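Inosine-uridine preferring nucleoside hydrolase family protein (Bacillus anthracis, PDB 2C40) belongs to the inosine-uridine preferring nucleoside hydrolase family and binds a calcium ion and alpha-D-ribofuranose in one pocket. Local coordinates at residues 153-158 against 193-198; 200-205 against 292-297. All coordinates share one frame; numbering follows the deposited sequence.

How the contacts relate
Both contacts form at the ends of strands in the central mixed sheet, and their centres are about 14 Å apart. Contact 1 joins the loop after strand 145-151 to the end of strand 191-194. Contact 2 takes up the same chain after that strand and sets it against the turn between strand 286-292 and helix 296-308. The two touch where Arg156 NH2 lies 2.7 Å from Asn200 OD1, and where Ser198 O meets Val294 CG2. Contact 1 is the one beside the pocket: the side chain of Leu196 is about 4 Å from the ribofuranose and about 10 Å from the calcium ion. In contact 2, the side chain of Val202 is about 13 Å from the sugar.

Contact 1 of 2, residues 153-158 against 193-198; sequences GTFRTA and LITLES
Glu197 turns its carboxylate onto the 153-158 loop and takes a hydrogen bond on each oxygen. Thr154 OG1 donates to Glu197 OE2 in a very short bond of 2.5 Å. Phe155 N donates to Glu197 OE1 at 2.9 Å, from above the carboxylate plane, 43° out of it. The Glu197 chain bends at chi2 (81°), which swings CD back toward Thr154 and Phe155. Thr154 OG1 lies anti to its own backbone N (chi1 -173°) and also receives a weak bond from Arg156 N. Next to the carboxylate, Leu196 N donates to Gly153 O at 3.1 Å, in the plane of the carbonyl. Gly153 N donates a hydrogen bond to Glu171 OE2, and Glu171 is one of the residues lining the ribofuranose pocket.

Arg156 and Glu197 run past each other in opposite directions. Glu197 CG lies over one face of the guanidinium, 3.5 Å from Arg156 NE. The opposite charges are near but not paired, with Arg156 NE 4.6 Å from Glu197 OE2. Leu196 CD1 packs on Thr154 CB at 3.8 Å, and Met151 touches Leu196 as well. The Phe155 ring meets Leu193 CD1 at its edge, with 3.8 Å between Phe155 CE1 and that methyl. Val290 of strand 286-292 also touches the Phe155 side chain.

Two bonds from consecutive residues fix the rotation of the carboxylate. They tie the loop to the turn after strand 191-194, and two donors on one carboxylate would probably favour its charged form. Leu196, next in chain to Glu197, borders the ribofuranose, so this link belongs to the surroundings of the pocket.

Contact 2 of 2, residues 200-205 against 292-297; sequences NQVPLT and YDVNHD
Gln201 and Val202 lie beside Val294 and His296, with no regular pairing between the backbones: the CA atoms of Val202 and His296 are 5.4 Å apart. One water joins the main chains. It accepts from Gln201 N at 3.3 Å and from Val294 N at 3.1 Å.

Val202 and Val294 form the apolar part of the contact. Their side chains cross at about a right angle and meet methyl to methyl, Val202 CG1 to Val294 CG1, at a tight 3.5 Å. Val294 CG1 stands anti to its backbone N (chi1 -179°), which brings this branch against Val202. The same Val202 methyl lies 3.8 Å from His296 CA, at the start of helix 296-308. Phe299 of that helix touches both valines, and Phe300 touches Val202.

His296 turns the edge of its ring to the 200-205 segment. His296 ND1 donates a weak hydrogen bond to Gln201 O at 3.5 Å, with an N-H...O angle of 136°. Ile208 of helix 206-214 touches the same side chain, and the Phe300 ring meets the imidazole at about 60° between planes.

Gln201 reaches across with its chain extended beyond CG. Its amide comes near Asp293 OD1 and Val294 O. Gln201 CB lies 3.5 Å from Val294 O.

Asn295 occupies the N-cap of helix 296-308, where its OD1 accepts from Arg298 N. The arrangement is a strand-to-helix turn with a side-chain N-cap, packed against the loop that leads from strand 191-194 to helix 206-214 in this alpha/beta fold.

Contact 1 of 2, residues 153-158 against 193-198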
loop_
_atom_site.group_PDB
_atom_site.type_symbol
_atom_site.label_atom_id
_atom_site.label_comp_id
_atom_site.label_asym_id
_atom_site.label_seq_id
_atom_site.Cartn_x
_atom_site.Cartn_y
_atom_site.Cartn_z
ATOM N N GLY A 153 -19.170 -6.435 -16.335
ATOM C CA GLY A 153 -20.163 -7.497 -16.442
ATOM C C GLY A 153 -19.645 -8.845 -16.016
ATOM O O GLY A 153 -18.450 -9.008 -15.780
ATOM N N THR A 154 -20.590 -9.776 -15.900
ATOM C CA THR A 154 -20.325 -11.198 -15.731
ATOM C C THR A 154 -21.583 -12.010 -16.100
ATOM O O THR A 154 -22.740 -11.536 -15.956
ATOM C CB THR A 154 -19.824 -11.531 -14.265
ATOM O OG1 THR A 154 -19.422 -12.891 -14.158
ATOM C CG2 THR A 154 -20.895 -11.229 -13.180
ATOM N N PHE A 155 -21.344 -13.215 -16.600
ATOM C CA PHE A 155 -22.426 -14.140 -16.976
ATOM C C PHE A 155 -22.401 -15.404 -16.121
ATOM O O PHE A 155 -23.209 -16.293 -16.324
ATOM C CB PHE A 155 -22.419 -14.435 -18.497
ATOM C CG PHE A 155 -22.569 -13.179 -19.351
ATOM C CD1 PHE A 155 -21.460 -12.553 -19.878
ATOM C CD2 PHE A 155 -23.803 -12.635 -19.590
ATOM C CE1 PHE A 155 -21.583 -11.405 -20.605
ATOM C CE2 PHE A 155 -23.950 -11.472 -20.325
ATOM C CZ PHE A 155 -22.840 -10.860 -20.845
ATOM N N ARG A 156 -21.533 -15.432 -15.117
ATOM C CA ARG A 156 -21.691 -16.366 -13.986
ATOM C C ARG A 156 -22.870 -15.979 -13.095
ATOM O O ARG A 156 -23.340 -14.830 -13.111
ATOM C CB ARG A 156 -20.474 -16.358 -13.091
ATOM C CG ARG A 156 -19.211 -16.930 -13.713
ATOM C CD ARG A 156 -18.056 -16.298 -13.021
ATOM N NE ARG A 156 -16.776 -16.948 -13.208
ATOM C CZ ARG A 156 -15.639 -16.436 -12.744
ATOM N NH1 ARG A 156 -15.647 -15.287 -12.108
ATOM N NH2 ARG A 156 -14.484 -17.065 -12.936
ATOM N N THR A 157 -23.300 -16.944 -12.285
ATOM C CA THR A 157 -24.380 -16.752 -11.303
ATOM C C THR A 157 -24.072 -15.751 -10.173
ATOM O O THR A 157 -24.987 -15.234 -9.541
ATOM C CB THR A 157 -24.782 -18.064 -10.669
ATOM O OG1 THR A 157 -23.599 -18.756 -10.279
ATOM C CG2 THR A 157 -25.554 -18.896 -11.679
ATOM N N ALA A 158 -22.792 -15.494 -9.910
ATOM C CA ALA A 158 -22.421 -14.494 -8.932
ATOM C C ALA A 158 -21.302 -13.630 -9.431
ATOM O O ALA A 158 -20.425 -14.109 -10.171
ATOM C CB ALA A 158 -22.020 -15.165 -7.607
ATOM N N LEU A 193 -16.348 -6.924 -24.580
ATOM C CA LEU A 193 -16.480 -7.057 -23.110
ATOM C C LEU A 193 -15.389 -7.939 -22.542
ATOM O O LEU A 193 -15.290 -9.110 -22.924
ATOM C CB LEU A 193 -17.748 -7.805 -22.692
ATOM C CG LEU A 193 -18.952 -7.102 -22.124
ATOM C CD1 LEU A 193 -19.852 -8.098 -21.404
ATOM C CD2 LEU A 193 -18.557 -5.940 -21.219
ATOM N N ILE A 194 -14.604 -7.378 -21.624
ATOM C CA ILE A 194 -13.790 -8.200 -20.706
ATOM C C ILE A 194 -14.601 -8.352 -19.382
ATOM O O ILE A 194 -14.701 -7.428 -18.562
ATOM C CB ILE A 194 -12.367 -7.630 -20.511
ATOM C CG1 ILE A 194 -11.556 -7.777 -21.791
ATOM C CG2 ILE A 194 -11.624 -8.335 -19.386
ATOM C CD1 ILE A 194 -11.939 -6.834 -22.920
ATOM N N THR A 195 -15.238 -9.507 -19.245
ATOM C CA THR A 195 -16.029 -9.858 -18.066
ATOM C C THR A 195 -15.133 -10.346 -16.927
ATOM O O THR A 195 -13.958 -10.671 -17.149
ATOM C CB THR A 195 -17.039 -10.947 -18.409
ATOM O OG1 THR A 195 -16.337 -12.180 -18.719
ATOM C CG2 THR A 195 -17.951 -10.496 -19.595
ATOM N N LEU A 196 -15.683 -10.462 -15.717
ATOM C CA LEU A 196 -14.967 -11.150 -14.658
ATOM C C LEU A 196 -14.365 -12.502 -15.087
ATOM O O LEU A 196 -13.200 -12.780 -14.718
ATOM C CB LEU A 196 -15.838 -11.330 -13.425
ATOM C CG LEU A 196 -16.293 -10.019 -12.734
ATOM C CD1 LEU A 196 -17.314 -10.323 -11.622
ATOM C CD2 LEU A 196 -15.116 -9.203 -12.157
ATOM N N GLU A 197 -15.129 -13.324 -15.835
ATOM C CA GLU A 197 -14.726 -14.700 -16.228
ATOM C C GLU A 197 -13.605 -14.702 -17.261
ATOM O O GLU A 197 -12.883 -15.687 -17.378
ATOM C CB GLU A 197 -15.819 -15.490 -16.991
ATOM C CG GLU A 197 -17.184 -15.570 -16.426
ATOM C CD GLU A 197 -18.005 -14.336 -16.712
ATOM O OE1 GLU A 197 -18.849 -14.348 -17.626
ATOM O OE2 GLU A 197 -17.792 -13.381 -15.985
ATOM N N SER A 198 -13.581 -13.650 -18.094
ATOM C CA SER A 198 -12.679 -13.516 -19.237
ATOM C C SER A 198 -11.237 -13.765 -18.833
ATOM O O SER A 198 -10.405 -14.193 -19.617
ATOM C CB SER A 198 -12.813 -12.087 -19.822
ATOM O OG SER A 198 -14.088 -11.909 -20.436
#

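Contact 2 of 2, residues 200-205 against 292-297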
loop_
_atom_site.group_PDB
_atom_site.type_symbol
_atom_site.label_atom_id
_atom_site.label_comp_id
_atom_site.label_asym_id
_atom_site.label_seq_id
_atom_site.Cartn_x
_atom_site.Cartn_y
_atom_site.Cartn_z
ATOM N N ASN A 200 -10.017 -15.797 -16.460
ATOM C CA ASN A 200 -9.833 -17.031 -15.718
ATOM C C ASN A 200 -8.437 -17.625 -15.908
ATOM O O ASN A 200 -7.855 -18.150 -14.959
ATOM C CB ASN A 200 -10.821 -18.097 -16.182
ATOM C CG ASN A 200 -12.197 -17.938 -15.606
ATOM O OD1 ASN A 200 -12.400 -17.220 -14.632
ATOM N ND2 ASN A 200 -13.176 -18.653 -16.203
ATOM N N GLN A 201 -7.923 -17.529 -17.138
ATOM C CA GLN A 201 -6.667 -18.146 -17.523
ATOM C C GLN A 201 -5.423 -17.305 -17.218
ATOM O O GLN A 201 -4.316 -17.760 -17.479
ATOM C CB GLN A 201 -6.714 -18.585 -19.022
ATOM C CG GLN A 201 -7.430 -19.885 -19.214
ATOM C CD GLN A 201 -7.593 -20.308 -20.674
ATOM O OE1 GLN A 201 -6.773 -19.978 -21.537
ATOM N NE2 GLN A 201 -8.664 -21.058 -20.953
ATOM N N VAL A 202 -5.598 -16.110 -16.657
ATOM C CA VAL A 202 -4.479 -15.233 -16.339
ATOM C C VAL A 202 -4.563 -14.634 -14.924
ATOM O O VAL A 202 -4.638 -13.421 -14.767
ATOM C CB VAL A 202 -4.288 -14.096 -17.432
ATOM C CG1 VAL A 202 -3.973 -14.702 -18.794
ATOM C CG2 VAL A 202 -5.508 -13.112 -17.515
ATOM N N PRO A 203 -4.572 -15.499 -13.886
ATOM C CA PRO A 203 -4.360 -14.991 -12.484
ATOM C C PRO A 203 -2.961 -14.420 -12.277
ATOM O O PRO A 203 -1.959 -15.044 -12.689
ATOM C CB PRO A 203 -4.567 -16.226 -11.601
ATOM C CG PRO A 203 -4.458 -17.412 -12.510
ATOM C CD PRO A 203 -4.783 -16.957 -13.919
ATOM N N LEU A 204 -2.888 -13.247 -11.640
ATOM C CA LEU A 204 -1.596 -12.754 -11.150
ATOM C C LEU A 204 -1.259 -13.626 -9.978
ATOM O O LEU A 204 -2.002 -13.697 -8.983
ATOM C CB LEU A 204 -1.601 -11.321 -10.682
ATOM C CG LEU A 204 -0.332 -10.441 -10.868
ATOM C CD1 LEU A 204 -0.214 -9.583 -9.681
ATOM C CD2 LEU A 204 0.962 -11.147 -11.121
ATOM N N THR A 205 -0.087 -14.216 -10.086
ATOM C CA THR A 205 0.339 -15.258 -9.220
ATOM C C THR A 205 1.617 -14.780 -8.469
ATOM O O THR A 205 2.286 -13.845 -8.903
ATOM C CB THR A 205 0.485 -16.463 -10.178
ATOM O OG1 THR A 205 -0.168 -17.606 -9.643
ATOM C CG2 THR A 205 1.873 -16.731 -10.549
ATOM N N TYR A 292 -12.727 -14.526 -24.142
ATOM C CA TYR A 292 -12.397 -15.727 -23.392
ATOM C C TYR A 292 -11.101 -16.357 -23.908
ATOM O O TYR A 292 -10.531 -15.922 -24.909
ATOM C CB TYR A 292 -13.557 -16.714 -23.438
ATOM C CG TYR A 292 -13.767 -17.360 -24.776
ATOM C CD1 TYR A 292 -14.289 -16.641 -25.824
ATOM C CD2 TYR A 292 -13.435 -18.689 -24.981
ATOM C CE1 TYR A 292 -14.495 -17.239 -27.088
ATOM C CE2 TYR A 292 -13.628 -19.315 -26.258
ATOM C CZ TYR A 292 -14.158 -18.567 -27.298
ATOM O OH TYR A 292 -14.384 -19.122 -28.537
ATOM N N ASP A 293 -10.648 -17.377 -23.197
ATOM C CA ASP A 293 -9.532 -18.207 -23.611
ATOM C C ASP A 293 -8.322 -17.356 -23.909
ATOM O O ASP A 293 -7.773 -17.397 -25.017
ATOM C CB ASP A 293 -9.896 -19.106 -24.789
ATOM C CG ASP A 293 -8.854 -20.181 -25.044
ATOM O OD1 ASP A 293 -8.102 -20.478 -24.099
ATOM O OD2 ASP A 293 -8.780 -20.735 -26.174
ATOM N N VAL A 294 -7.912 -16.602 -22.887
ATOM C CA VAL A 294 -6.714 -15.782 -22.932
ATOM C C VAL A 294 -5.471 -16.693 -22.930
ATOM O O VAL A 294 -5.398 -17.664 -22.184
ATOM C CB VAL A 294 -6.682 -14.774 -21.777
ATOM C CG1 VAL A 294 -5.451 -13.914 -21.848
ATOM C CG2 VAL A 294 -7.927 -13.873 -21.785
ATOM N N ASN A 295 -4.512 -16.400 -23.803
ATOM C CA ASN A 295 -3.255 -17.121 -23.804
ATOM C C ASN A 295 -2.400 -16.574 -22.651
ATOM O O ASN A 295 -1.955 -15.409 -22.656
ATOM C CB ASN A 295 -2.563 -17.048 -25.174
ATOM C CG ASN A 295 -1.407 -18.006 -25.285
ATOM O OD1 ASN A 295 -0.477 -17.945 -24.490
ATOM N ND2 ASN A 295 -1.444 -18.881 -26.272
ATOM N N HIS A 296 -2.243 -17.422 -21.632
ATOM C CA HIS A 296 -1.524 -17.098 -20.410
ATOM C C HIS A 296 -0.138 -16.553 -20.752
ATOM O O HIS A 296 0.154 -15.404 -20.496
ATOM C CB HIS A 296 -1.401 -18.357 -19.512
ATOM C CG HIS A 296 -0.496 -18.165 -18.330
ATOM N ND1 HIS A 296 -0.879 -17.463 -17.207
ATOM C CD2 HIS A 296 0.782 -18.553 -18.109
ATOM C CE1 HIS A 296 0.123 -17.420 -16.347
ATOM N NE2 HIS A 296 1.145 -18.065 -16.874
ATOM N N ASP A 297 0.673 -17.396 -21.393
ATOM C CA ASP A 297 2.083 -17.103 -21.653
ATOM C C ASP A 297 2.246 -15.851 -22.517
ATOM O O ASP A 297 3.077 -15.018 -22.242
ATOM C CB ASP A 297 2.813 -18.317 -22.295
ATOM C CG ASP A 297 2.970 -19.493 -21.332
ATOM O OD1 ASP A 297 2.694 -19.322 -20.148
ATOM O OD2 ASP A 297 3.373 -20.610 -21.735
HETATM O O HOH W 1 -9.013 -16.464 -20.009
#